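Local coordinates for protein thermostable monoacylglycerol lipase (Bacillus, PDB 4LHE) that hydrolyses monoacylglycerols, probably to glycerol and free fatty acid, using an alpha/beta hydrolase fold, at residues P13-N18 and T49-R54; P53-H58 and A75-G80; C114-I119 and I184-L189; P118-V123 and I190-E195. All blocks are in the same frame, centred on the assembly; numbering follows the deposited sequence.

Contact 1 of 4, residues P13-N18 and T49-R54; sequences PFYAEN and TVCLPR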
loop_
_atom_site.group_PDB
_atom_site.type_symbol
_atom_site.label_atom_id
_atom_site.label_comp_id
_atom_site.label_asym_id
_atom_site.label_seq_id
_atom_site.Cartn_x
_atom_site.Cartn_y
_atom_site.Cartn_z
ATOM N N PRO A 13 -10.916 -6.205 7.586
ATOM C CA PRO A 13 -11.062 -5.841 6.169
ATOM C C PRO A 13 -12.437 -5.221 5.865
ATOM O O PRO A 13 -13.336 -5.273 6.703
ATOM C CB PRO A 13 -10.893 -7.184 5.446
ATOM C CG PRO A 13 -11.303 -8.219 6.474
ATOM C CD PRO A 13 -10.809 -7.665 7.784
ATOM N N PHE A 14 -12.584 -4.636 4.677
ATOM C CA PHE A 14 -13.798 -3.927 4.304
ATOM C C PHE A 14 -14.139 -4.259 2.859
ATOM O O PHE A 14 -13.323 -4.051 1.956
ATOM C CB PHE A 14 -13.619 -2.408 4.512
ATOM C CG PHE A 14 -14.735 -1.570 3.933
ATOM C CD1 PHE A 14 -16.008 -1.600 4.479
ATOM C CD2 PHE A 14 -14.502 -0.741 2.848
ATOM C CE1 PHE A 14 -17.027 -0.823 3.940
ATOM C CE2 PHE A 14 -15.520 0.030 2.308
ATOM C CZ PHE A 14 -16.779 -0.011 2.854
ATOM N N TYR A 15 -15.340 -4.804 2.650
ATOM C CA TYR A 15 -15.844 -5.089 1.310
ATOM C C TYR A 15 -17.169 -4.364 1.075
ATOM O O TYR A 15 -18.005 -4.280 1.981
ATOM C CB TYR A 15 -16.055 -6.599 1.122
ATOM C CG TYR A 15 -14.820 -7.431 1.404
ATOM C CD1 TYR A 15 -13.972 -7.817 0.369
ATOM C CD2 TYR A 15 -14.500 -7.823 2.701
ATOM C CE1 TYR A 15 -12.843 -8.576 0.613
ATOM C CE2 TYR A 15 -13.366 -8.582 2.956
ATOM C CZ TYR A 15 -12.541 -8.947 1.905
ATOM O OH TYR A 15 -11.419 -9.706 2.142
ATOM N N ALA A 16 -17.358 -3.841 -0.137
ATOM C CA ALA A 16 -18.633 -3.225 -0.508
ATOM C C ALA A 16 -18.884 -3.357 -1.991
ATOM O O ALA A 16 -18.040 -2.966 -2.814
ATOM C CB ALA A 16 -18.697 -1.764 -0.083
ATOM N N GLU A 17 -20.053 -3.902 -2.327
ATOM C CA GLU A 17 -20.447 -4.133 -3.711
ATOM C C GLU A 17 -21.461 -3.200 -4.338
ATOM O O GLU A 17 -22.666 -3.337 -4.124
ATOM C CB GLU A 17 -21.143 -5.484 -3.855
ATOM C CG GLU A 17 -20.338 -6.645 -3.339
ATOM C CD GLU A 17 -20.697 -7.937 -4.052
ATOM O OE1 GLU A 17 -21.315 -7.863 -5.141
ATOM O OE2 GLU A 17 -20.355 -9.016 -3.524
ATOM N N ASN A 18 -20.954 -2.247 -5.105
ATOM C CA ASN A 18 -21.789 -1.256 -5.751
ATOM C C ASN A 18 -21.979 -1.188 -7.257
ATOM O O ASN A 18 -22.981 -1.681 -7.764
ATOM C CB ASN A 18 -21.220 0.085 -5.292
ATOM C CG ASN A 18 -21.422 0.322 -3.802
ATOM O OD1 ASN A 18 -22.543 0.221 -3.292
ATOM N ND2 ASN A 18 -20.335 0.627 -3.094
ATOM N N THR A 49 -17.390 -0.380 -6.299
ATOM C CA THR A 49 -17.153 -1.601 -5.552
ATOM C C THR A 49 -15.738 -1.478 -4.993
ATOM O O THR A 49 -14.812 -1.050 -5.689
ATOM C CB THR A 49 -17.316 -2.812 -6.459
ATOM O OG1 THR A 49 -18.691 -2.877 -6.867
ATOM C CG2 THR A 49 -16.950 -4.100 -5.746
ATOM N N VAL A 50 -15.582 -1.839 -3.729
ATOM C CA VAL A 50 -14.357 -1.561 -3.001
ATOM C C VAL A 50 -13.901 -2.828 -2.282
ATOM O O VAL A 50 -14.718 -3.534 -1.690
ATOM C CB VAL A 50 -14.621 -0.414 -2.019
ATOM C CG1 VAL A 50 -13.789 -0.547 -0.787
ATOM C CG2 VAL A 50 -14.390 0.936 -2.713
ATOM N N CYS A 51 -12.611 -3.138 -2.365
ATOM C CA CYS A 51 -12.050 -4.279 -1.628
ATOM C C CYS A 51 -10.808 -3.847 -0.843
ATOM O O CYS A 51 -9.816 -3.386 -1.423
ATOM C CB CYS A 51 -11.718 -5.432 -2.590
ATOM S SG CYS A 51 -10.798 -6.839 -1.868
ATOM N N LEU A 52 -10.862 -4.003 0.474
ATOM C CA LEU A 52 -9.764 -3.574 1.334
ATOM C C LEU A 52 -9.401 -4.738 2.235
ATOM O O LEU A 52 -9.906 -4.850 3.365
ATOM C CB LEU A 52 -10.150 -2.316 2.149
ATOM C CG LEU A 52 -9.251 -1.892 3.329
ATOM C CD1 LEU A 52 -7.771 -1.946 2.967
ATOM C CD2 LEU A 52 -9.608 -0.496 3.815
ATOM N N PRO A 53 -8.547 -5.637 1.721
ATOM C CA PRO A 53 -8.144 -6.853 2.442
ATOM C C PRO A 53 -7.189 -6.540 3.580
ATOM O O PRO A 53 -6.558 -5.471 3.588
ATOM C CB PRO A 53 -7.422 -7.687 1.364
ATOM C CG PRO A 53 -6.924 -6.670 0.356
ATOM C CD PRO A 53 -7.997 -5.584 0.351
ATOM N N ARG A 54 -7.108 -7.462 4.534
ATOM C CA ARG A 54 -6.142 -7.400 5.623
ATOM C C ARG A 54 -5.011 -8.336 5.220
ATOM O O ARG A 54 -5.243 -9.536 5.040
ATOM C CB ARG A 54 -6.801 -7.893 6.925
ATOM C CG ARG A 54 -5.871 -7.982 8.144
ATOM C CD ARG A 54 -6.634 -8.456 9.405
ATOM N NE ARG A 54 -7.108 -9.840 9.301
ATOM C CZ ARG A 54 -6.316 -10.907 9.393
ATOM N NH1 ARG A 54 -5.006 -10.749 9.562
ATOM N NH2 ARG A 54 -6.823 -12.131 9.291
#

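Contact 2 of 4, residues P53-H58 and A75-G80; sequences PRLKGH and ASVEEG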
loop_
_atom_site.group_PDB
_atom_site.type_symbol
_atom_site.label_atom_id
_atom_site.label_comp_id
_atom_site.label_asym_id
_atom_site.label_seq_id
_atom_site.Cartn_x
_atom_site.Cartn_y
_atom_site.Cartn_z
ATOM N N PRO A 53 -8.547 -5.637 1.721
ATOM C CA PRO A 53 -8.144 -6.853 2.442
ATOM C C PRO A 53 -7.189 -6.540 3.580
ATOM O O PRO A 53 -6.558 -5.471 3.588
ATOM C CB PRO A 53 -7.422 -7.687 1.364
ATOM C CG PRO A 53 -6.924 -6.670 0.356
ATOM C CD PRO A 53 -7.997 -5.584 0.351
ATOM N N ARG A 54 -7.108 -7.462 4.534
ATOM C CA ARG A 54 -6.142 -7.400 5.623
ATOM C C ARG A 54 -5.011 -8.336 5.220
ATOM O O ARG A 54 -5.243 -9.536 5.040
ATOM C CB ARG A 54 -6.801 -7.893 6.925
ATOM C CG ARG A 54 -5.871 -7.982 8.144
ATOM C CD ARG A 54 -6.634 -8.456 9.405
ATOM N NE ARG A 54 -7.108 -9.840 9.301
ATOM C CZ ARG A 54 -6.316 -10.907 9.393
ATOM N NH1 ARG A 54 -5.006 -10.749 9.562
ATOM N NH2 ARG A 54 -6.823 -12.131 9.291
ATOM N N LEU A 55 -3.805 -7.806 5.019
ATOM C CA LEU A 55 -2.700 -8.658 4.568
ATOM C C LEU A 55 -2.378 -9.713 5.624
ATOM O O LEU A 55 -2.353 -9.401 6.824
ATOM C CB LEU A 55 -1.443 -7.830 4.274
ATOM C CG LEU A 55 -1.554 -6.801 3.157
ATOM C CD1 LEU A 55 -0.242 -6.094 2.941
ATOM C CD2 LEU A 55 -2.046 -7.454 1.885
ATOM N N LYS A 56 -2.125 -10.952 5.189
ATOM C CA LYS A 56 -1.740 -12.015 6.125
ATOM C C LYS A 56 -0.641 -11.560 7.091
ATOM O O LYS A 56 0.357 -10.955 6.681
ATOM C CB LYS A 56 -1.301 -13.289 5.401
ATOM C CG LYS A 56 -1.230 -14.488 6.348
ATOM C CD LYS A 56 -0.911 -15.786 5.632
ATOM C CE LYS A 56 -1.251 -16.971 6.528
ATOM N NZ LYS A 56 -0.777 -18.276 5.977
ATOM N N GLY A 57 -0.846 -11.825 8.380
ATOM C CA GLY A 57 0.163 -11.521 9.377
ATOM C C GLY A 57 0.039 -10.112 9.935
ATOM O O GLY A 57 0.754 -9.747 10.875
ATOM N N HIS A 58 -0.866 -9.328 9.349
ATOM C CA HIS A 58 -1.079 -7.943 9.746
ATOM C C HIS A 58 -2.366 -7.790 10.556
ATOM O O HIS A 58 -3.336 -8.544 10.365
ATOM C CB HIS A 58 -1.105 -7.039 8.510
ATOM C CG HIS A 58 0.205 -6.974 7.798
ATOM N ND1 HIS A 58 0.728 -8.044 7.110
ATOM C CD2 HIS A 58 1.123 -5.978 7.693
ATOM C CE1 HIS A 58 1.897 -7.711 6.593
ATOM N NE2 HIS A 58 2.157 -6.459 6.932
ATOM N N ALA A 75 -0.262 -13.006 -2.016
ATOM C CA ALA A 75 -1.438 -13.852 -2.093
ATOM C C ALA A 75 -2.676 -13.123 -1.558
ATOM O O ALA A 75 -3.741 -13.217 -2.157
ATOM C CB ALA A 75 -1.215 -15.166 -1.369
ATOM N N SER A 76 -2.537 -12.392 -0.448
ATOM C CA SER A 76 -3.661 -11.628 0.110
ATOM C C SER A 76 -4.180 -10.628 -0.894
ATOM O O SER A 76 -5.383 -10.463 -1.038
ATOM C CB SER A 76 -3.237 -10.849 1.359
ATOM O OG SER A 76 -2.887 -11.710 2.412
ATOM N N VAL A 77 -3.263 -9.935 -1.564
ATOM C CA VAL A 77 -3.639 -8.942 -2.569
ATOM C C VAL A 77 -4.210 -9.594 -3.830
ATOM O O VAL A 77 -5.148 -9.068 -4.449
ATOM C CB VAL A 77 -2.441 -8.069 -2.940
ATOM C CG1 VAL A 77 -2.858 -7.013 -3.931
ATOM C CG2 VAL A 77 -1.890 -7.414 -1.690
ATOM N N GLU A 78 -3.653 -10.742 -4.209
ATOM C CA GLU A 78 -4.141 -11.465 -5.391
ATOM C C GLU A 78 -5.577 -11.923 -5.221
ATOM O O GLU A 78 -6.370 -11.875 -6.165
ATOM C CB GLU A 78 -3.267 -12.688 -5.682
ATOM C CG GLU A 78 -1.995 -12.380 -6.449
ATOM C CD GLU A 78 -2.241 -12.129 -7.930
ATOM O OE1 GLU A 78 -3.417 -12.150 -8.378
ATOM O OE2 GLU A 78 -1.237 -11.922 -8.648
ATOM N N GLU A 79 -5.886 -12.397 -4.015
ATOM C CA GLU A 79 -7.226 -12.847 -3.621
ATOM C C GLU A 79 -8.194 -11.667 -3.576
ATOM O O GLU A 79 -9.385 -11.812 -3.886
ATOM C CB GLU A 79 -7.141 -13.536 -2.252
ATOM C CG GLU A 79 -8.447 -13.662 -1.487
ATOM C CD GLU A 79 -8.273 -14.363 -0.139
ATOM O OE1 GLU A 79 -8.805 -15.479 0.028
ATOM O OE2 GLU A 79 -7.616 -13.794 0.757
ATOM N N GLY A 80 -7.696 -10.491 -3.202
ATOM C CA GLY A 80 -8.522 -9.293 -3.272
ATOM C C GLY A 80 -8.796 -8.856 -4.706
ATOM O O GLY A 80 -9.906 -8.441 -5.048
#

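Contact 3 of 4, residues C114-I119 and I184-L189; sequences CGIVPI and IVCPAL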
loop_
_atom_site.group_PDB
_atom_site.type_symbol
_atom_site.label_atom_id
_atom_site.label_comp_id
_atom_site.label_asym_id
_atom_site.label_seq_id
_atom_site.Cartn_x
_atom_site.Cartn_y
_atom_site.Cartn_z
ATOM N N CYS A 114 -6.945 -1.224 -15.043
ATOM C CA CYS A 114 -7.190 0.007 -15.787
ATOM C C CYS A 114 -6.437 1.219 -15.228
ATOM O O CYS A 114 -6.439 2.279 -15.846
ATOM C CB CYS A 114 -8.687 0.288 -15.875
ATOM S SG CYS A 114 -9.585 -0.873 -16.968
ATOM N N GLY A 115 -5.783 1.065 -14.079
ATOM C CA GLY A 115 -5.012 2.171 -13.517
ATOM C C GLY A 115 -4.528 1.933 -12.099
ATOM O O GLY A 115 -5.106 1.122 -11.369
ATOM N N ILE A 116 -3.469 2.641 -11.701
ATOM C CA ILE A 116 -2.934 2.498 -10.350
ATOM C C ILE A 116 -2.689 3.819 -9.649
ATOM O O ILE A 116 -2.331 4.819 -10.282
ATOM C CB ILE A 116 -1.637 1.659 -10.309
ATOM C CG1 ILE A 116 -0.567 2.237 -11.248
ATOM C CG2 ILE A 116 -1.944 0.187 -10.626
ATOM C CD1 ILE A 116 0.715 1.429 -11.241
ATOM N N VAL A 117 -2.890 3.815 -8.333
ATOM C CA VAL A 117 -2.635 5.002 -7.516
ATOM C C VAL A 117 -1.740 4.670 -6.302
ATOM O O VAL A 117 -2.214 4.512 -5.163
ATOM C CB VAL A 117 -3.963 5.703 -7.075
ATOM C CG1 VAL A 117 -3.654 7.030 -6.399
ATOM C CG2 VAL A 117 -4.844 5.971 -8.288
ATOM N N PRO A 118 -0.429 4.526 -6.547
ATOM C CA PRO A 118 0.486 4.262 -5.427
ATOM C C PRO A 118 0.712 5.528 -4.598
ATOM O O PRO A 118 0.814 6.611 -5.168
ATOM C CB PRO A 118 1.784 3.842 -6.131
ATOM C CG PRO A 118 1.699 4.467 -7.512
ATOM C CD PRO A 118 0.244 4.487 -7.865
ATOM N N ILE A 119 0.763 5.401 -3.277
ATOM C CA ILE A 119 0.948 6.567 -2.411
ATOM C C ILE A 119 2.167 6.309 -1.545
ATOM O O ILE A 119 2.166 5.354 -0.770
ATOM C CB ILE A 119 -0.258 6.739 -1.464
ATOM C CG1 ILE A 119 -1.571 6.791 -2.256
ATOM C CG2 ILE A 119 -0.080 7.949 -0.562
ATOM C CD1 ILE A 119 -2.821 6.885 -1.373
ATOM N N ILE A 184 4.562 -2.471 -16.372
ATOM C CA ILE A 184 3.375 -1.667 -16.083
ATOM C C ILE A 184 3.050 -0.704 -17.227
ATOM O O ILE A 184 3.852 0.165 -17.548
ATOM C CB ILE A 184 3.546 -0.852 -14.778
ATOM C CG1 ILE A 184 3.787 -1.782 -13.589
ATOM C CG2 ILE A 184 2.311 -0.029 -14.510
ATOM C CD1 ILE A 184 4.061 -1.034 -12.267
ATOM N N VAL A 185 1.867 -0.842 -17.825
ATOM C CA VAL A 185 1.475 0.060 -18.906
ATOM C C VAL A 185 0.171 0.856 -18.665
ATOM O O VAL A 185 -0.236 1.650 -19.528
ATOM C CB VAL A 185 1.365 -0.691 -20.261
ATOM C CG1 VAL A 185 2.653 -1.441 -20.579
ATOM C CG2 VAL A 185 0.178 -1.628 -20.244
ATOM N N CYS A 186 -0.480 0.659 -17.517
ATOM C CA CYS A 186 -1.755 1.333 -17.272
ATOM C C CYS A 186 -1.516 2.742 -16.755
ATOM O O CYS A 186 -0.407 3.058 -16.306
ATOM C CB CYS A 186 -2.600 0.529 -16.286
ATOM S SG CYS A 186 -1.868 0.395 -14.647
ATOM N N PRO A 187 -2.533 3.622 -16.861
ATOM C CA PRO A 187 -2.409 4.977 -16.305
ATOM C C PRO A 187 -1.930 4.986 -14.847
ATOM O O PRO A 187 -2.351 4.159 -14.035
ATOM C CB PRO A 187 -3.844 5.514 -16.393
ATOM C CG PRO A 187 -4.375 4.869 -17.635
ATOM C CD PRO A 187 -3.798 3.452 -17.611
ATOM N N ALA A 188 -1.053 5.921 -14.514
ATOM C CA ALA A 188 -0.518 5.978 -13.156
ATOM C C ALA A 188 -0.665 7.376 -12.541
ATOM O O ALA A 188 -0.388 8.379 -13.193
ATOM C CB ALA A 188 0.943 5.504 -13.134
ATOM N N LEU A 189 -1.146 7.427 -11.301
ATOM C CA LEU A 189 -1.243 8.660 -10.535
ATOM C C LEU A 189 -0.414 8.432 -9.273
ATOM O O LEU A 189 -0.750 7.590 -8.433
ATOM C CB LEU A 189 -2.702 8.961 -10.161
ATOM C CG LEU A 189 -2.958 10.154 -9.229
ATOM C CD1 LEU A 189 -2.495 11.428 -9.892
ATOM C CD2 LEU A 189 -4.429 10.280 -8.808
#

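Contact 4 of 4, residues P118-V123 and I190-E195; sequences PINAAV and IFVSDE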
loop_
_atom_site.group_PDB
_atom_site.type_symbol
_atom_site.label_atom_id
_atom_site.label_comp_id
_atom_site.label_asym_id
_atom_site.label_seq_id
_atom_site.Cartn_x
_atom_site.Cartn_y
_atom_site.Cartn_z
ATOM N N PRO A 118 -0.429 4.526 -6.547
ATOM C CA PRO A 118 0.486 4.262 -5.427
ATOM C C PRO A 118 0.712 5.528 -4.598
ATOM O O PRO A 118 0.814 6.611 -5.168
ATOM C CB PRO A 118 1.784 3.842 -6.131
ATOM C CG PRO A 118 1.699 4.467 -7.512
ATOM C CD PRO A 118 0.244 4.487 -7.865
ATOM N N ILE A 119 0.763 5.401 -3.277
ATOM C CA ILE A 119 0.948 6.567 -2.411
ATOM C C ILE A 119 2.167 6.309 -1.545
ATOM O O ILE A 119 2.166 5.354 -0.770
ATOM C CB ILE A 119 -0.258 6.739 -1.464
ATOM C CG1 ILE A 119 -1.571 6.791 -2.256
ATOM C CG2 ILE A 119 -0.080 7.949 -0.562
ATOM C CD1 ILE A 119 -2.821 6.885 -1.373
ATOM N N ASN A 120 3.195 7.150 -1.656
ATOM C CA ASN A 120 4.455 6.917 -0.943
ATOM C C ASN A 120 4.987 5.482 -1.080
ATOM O O ASN A 120 5.538 4.915 -0.128
ATOM C CB ASN A 120 4.330 7.307 0.535
ATOM C CG ASN A 120 4.276 8.810 0.739
ATOM O OD1 ASN A 120 4.795 9.582 -0.073
ATOM N ND2 ASN A 120 3.643 9.235 1.825
ATOM N N ALA A 121 4.804 4.908 -2.267
ATOM C CA ALA A 121 5.214 3.535 -2.564
ATOM C C ALA A 121 6.717 3.359 -2.397
ATOM O O ALA A 121 7.504 4.245 -2.757
ATOM C CB ALA A 121 4.787 3.141 -3.965
ATOM N N ALA A 122 7.091 2.209 -1.842
ATOM C CA ALA A 122 8.483 1.875 -1.543
ATOM C C ALA A 122 9.063 0.945 -2.603
ATOM O O ALA A 122 8.529 -0.146 -2.837
ATOM C CB ALA A 122 8.564 1.221 -0.171
ATOM N N VAL A 123 10.166 1.367 -3.223
ATOM C CA VAL A 123 10.777 0.628 -4.333
ATOM C C VAL A 123 12.291 0.430 -4.145
ATOM O O VAL A 123 12.869 -0.565 -4.604
ATOM C CB VAL A 123 10.425 1.306 -5.691
ATOM C CG1 VAL A 123 11.590 1.278 -6.650
ATOM C CG2 VAL A 123 9.178 0.661 -6.309
ATOM N N ILE A 190 0.670 9.180 -9.146
ATOM C CA ILE A 190 1.689 8.889 -8.140
ATOM C C ILE A 190 1.721 9.983 -7.086
ATOM O O ILE A 190 2.175 11.097 -7.367
ATOM C CB ILE A 190 3.074 8.744 -8.821
ATOM C CG1 ILE A 190 3.053 7.603 -9.850
ATOM C CG2 ILE A 190 4.177 8.489 -7.801
ATOM C CD1 ILE A 190 4.327 7.504 -10.683
ATOM N N PHE A 191 1.230 9.669 -5.878
ATOM C CA PHE A 191 1.315 10.574 -4.735
ATOM C C PHE A 191 2.629 10.452 -3.971
ATOM O O PHE A 191 3.138 9.352 -3.755
ATOM C CB PHE A 191 0.166 10.310 -3.751
ATOM C CG PHE A 191 -1.187 10.712 -4.279
ATOM C CD1 PHE A 191 -1.537 12.055 -4.395
ATOM C CD2 PHE A 191 -2.117 9.746 -4.654
ATOM C CE1 PHE A 191 -2.791 12.423 -4.884
ATOM C CE2 PHE A 191 -3.364 10.114 -5.130
ATOM C CZ PHE A 191 -3.704 11.442 -5.251
ATOM N N VAL A 192 3.160 11.591 -3.530
ATOM C CA VAL A 192 4.379 11.582 -2.733
ATOM C C VAL A 192 4.345 12.708 -1.706
ATOM O O VAL A 192 4.027 13.859 -2.024
ATOM C CB VAL A 192 5.645 11.665 -3.611
ATOM C CG1 VAL A 192 5.611 12.913 -4.495
ATOM C CG2 VAL A 192 6.894 11.638 -2.738
ATOM N N SER A 193 4.617 12.351 -0.459
ATOM C CA SER A 193 4.653 13.330 0.606
ATOM C C SER A 193 6.041 13.955 0.609
ATOM O O SER A 193 7.040 13.228 0.715
ATOM C CB SER A 193 4.349 12.665 1.953
ATOM O OG SER A 193 2.986 12.264 2.029
ATOM N N ASP A 194 6.096 15.281 0.455
ATOM C CA ASP A 194 7.360 16.026 0.502
ATOM C C ASP A 194 8.137 15.633 1.740
ATOM O O ASP A 194 9.337 15.362 1.679
ATOM C CB ASP A 194 7.119 17.539 0.566
ATOM C CG ASP A 194 6.628 18.117 -0.740
ATOM O OD1 ASP A 194 6.867 17.492 -1.788
ATOM O OD2 ASP A 194 6.004 19.202 -0.717
ATOM N N GLU A 195 7.431 15.595 2.864
ATOM C CA GLU A 195 8.061 15.320 4.142
ATOM C C GLU A 195 7.861 13.884 4.635
ATOM O O GLU A 195 7.681 13.658 5.833
ATOM C CB GLU A 195 7.592 16.339 5.190
ATOM C CG GLU A 195 7.924 17.798 4.830
ATOM C CD GLU A 195 7.611 18.787 5.957
ATOM O OE1 GLU A 195 8.263 18.707 7.024
ATOM O OE2 GLU A 195 6.715 19.646 5.773
HETATM O O HOH W 1 4.104 6.156 -4.717
#

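Contact 1 of 4, residues P13-N18 and T49-R54
F14 and A16 pair with L52 and V50 as antiparallel hydrogen-bonded pairs, and Y15 faces C51 in the non-hydrogen-bonded pair between them; together they put strand 14-16 on the edge of the alpha/beta hydrolase sheet. The two strand axes approach to 4.9 Å and run at 165° to one another. Each hydrogen-bonded pair is closed in both directions, for example by V50 N to A16 O at 2.9 Å and A16 N to V50 O at 3.1 Å. F14 holds CG anti to its backbone N (chi1 170°), which swings the ring along the strand until CE2 lies 3.6 Å from V50 CG1; the two side chains meet obliquely, and both touch A40 of helix 37-45. On the face of Y15 and C51, the Y15 ring takes up the sulfur: CE1 stands 3.7 Å from C51 SG, an oblique Cys sulfur-aromatic contact, and W83 of helix 70-87 meets the same ring edge-to-face. At the start of strand 49-52, T49 has OG1 anti to its carbonyl carbon (chi1 -65°), where the oxygen receives N18 N, just beyond strand 14-16, at 2.9 Å and bonds in addition to G19 O. Its methyl CG2 packs against A16 O. A valine here would remove the hydroxyl and would probably deprive N18 N and G19 O of their common partner, leaving the backbone at N18 less firmly held. N18 ND2, for its part, is held by Y48 O. At the other end of the pairing, P13 lies beside R54, with P13 CD 4.1 Å from R54 CB.

Contact 2 of 4, residues P53-H58 and A75-G80
L55 and K56 meet S76 where the loop after strand 49-52 of the alpha/beta hydrolase fold folds back on helix 70-87, entering a type II beta turn from L55 to H58. The tight part is small and centred on S76. L55 CD2 sits against two helix residues at once, 3.6 Å from S76 CB and 3.6 Å from V77 CG2, its branch crossing that of V77 at a slant; M98 and L102 of helix 98-109 cover the same leucine. Next to this apolar wedge, S76 keeps OG anti to its carbonyl carbon (chi1 -66°), a position from which it accepts K56 N at 3.0 Å along a nearly straight N-H (163°). A weak bond links the same OG to D72 O, one turn earlier in the helix. G80 also belongs to the close-set region, because a CB there would lie about 3.4 Å from P53 CG, a tight approach. Elsewhere the fit is looser: P53 CB stays 4.2 Å from S76 O. K56, partly exposed, touches S76 OG through CB and then runs extended beyond CG, away from the helix, touching E3. On that side the loop is braced internally, R54 just before the turn pointing NH1 in its own guanidinium plane at H58 O. H58 ND1 donates at 3.0 Å to K56 O, coming from above that carbonyl's plane.

Contact 3 of 4, residues C114-I119 and I184-L189
I116 and A188 form the bridge between two neighbouring parallel strands, 115-119 and 188-193, in the central sheet of the alpha/beta hydrolase fold. Two backbone bonds bracket it: I116 N to P187 O and L189 N to I116 O, each 3.0 Å long. I116 can be traced outward. From CB, the CG2 branch points to C186 SG at 4.0 Å, whereas CG1 takes the crowded place between backbone N and carbonyl carbon (chi1 55°). There CG1 lies 3.8 Å from P187 O and 4.1 Å from A188 CB. Beyond it the chain continues anti, carrying CD1 to 3.9 Å from I184 CG2, where the two isoleucines cross at a slant. T103 of helix 98-109 touches I116 too, and I184 rests on that helix. V117 turns to the other face of the sheet, alongside L189, and both pack on F244 of helix 234-247. Farther along, the pairing is interrupted: L189 O is buried without a hydrogen-bond partner, since P118 has no N-H to offer it. In place of a bond, V117 CA makes a CA-H...O contact at 3.3 Å to L189 O, and P118 CD stands at the same 3.3 Å from L189 O.

Contact 4 of 4, residues P118-V123 and I190-E195
N120, just after strand 115-119, and S193 are joined by two hydrogen bonds. N120 OD1 takes S193 N at 2.8 Å, in the carbonyl plane and on a lone pair, with a nearly straight N-H (167°). The other half of the amide, ND2, gives to S193 OG at 3.1 Å with the hydroxyl close to the amide plane. These two bonds define the rotation of the amide, and H226 O receives a further bond from ND2. A leucine here would lose both polar ends and would probably leave S193 N, buried, without its acceptor and H226 O without this donor. Behind the amide the backbone fixes its base: N120 N donates to F191 O at 3.0 Å from above that carbonyl's plane. The preceding bond of the strand pairing runs from F191 N to P118 O at 3.2 Å. N120 itself has left-handed backbone angles (phi 48°), turning the chain out of the strand, and a water accepts A121 N at 2.8 Å. The next shell is apolar. I119 CG1 packs 3.8 Å from F191 CD2, the two side chains pointing the same way, while P118 CG reaches I190 CG1 at 4.1 Å. N120 also touches D196, which with S97 and H226 has the geometry of a Ser-His-Asp triad, so the pair probably borders the active site. In the fold, strand 115-119 lies between strands 90-96 and 188-193; I119 and F191 lean on I237 of helix 234-247, I190 rests on I207 of helix 202-210, and V192 packs against strand 216-221.

From the N terminus, contact 1 closes the first loop, bringing strand 14-16 back to strand 49-52 around strand 21-26 and helix 37-45. Contact 2 begins where contact 1 ends, sharing P53 and R54, and its shorter loop, holding helix 62-67, ties the strand exit to helix 70-87. Contacts 3 and 4 open later and cross instead of nesting: both strands run the same way, so 114-119 and 118-123 meet 184-189 and 190-195 in the same order. Inside both loops lie the small antiparallel sheet of strands 141-143 and 161-163 and helix 164-179. Contacts 1 and 4, with centres about 23 Å apart, join the same sheet on opposite sides of the chain's centre.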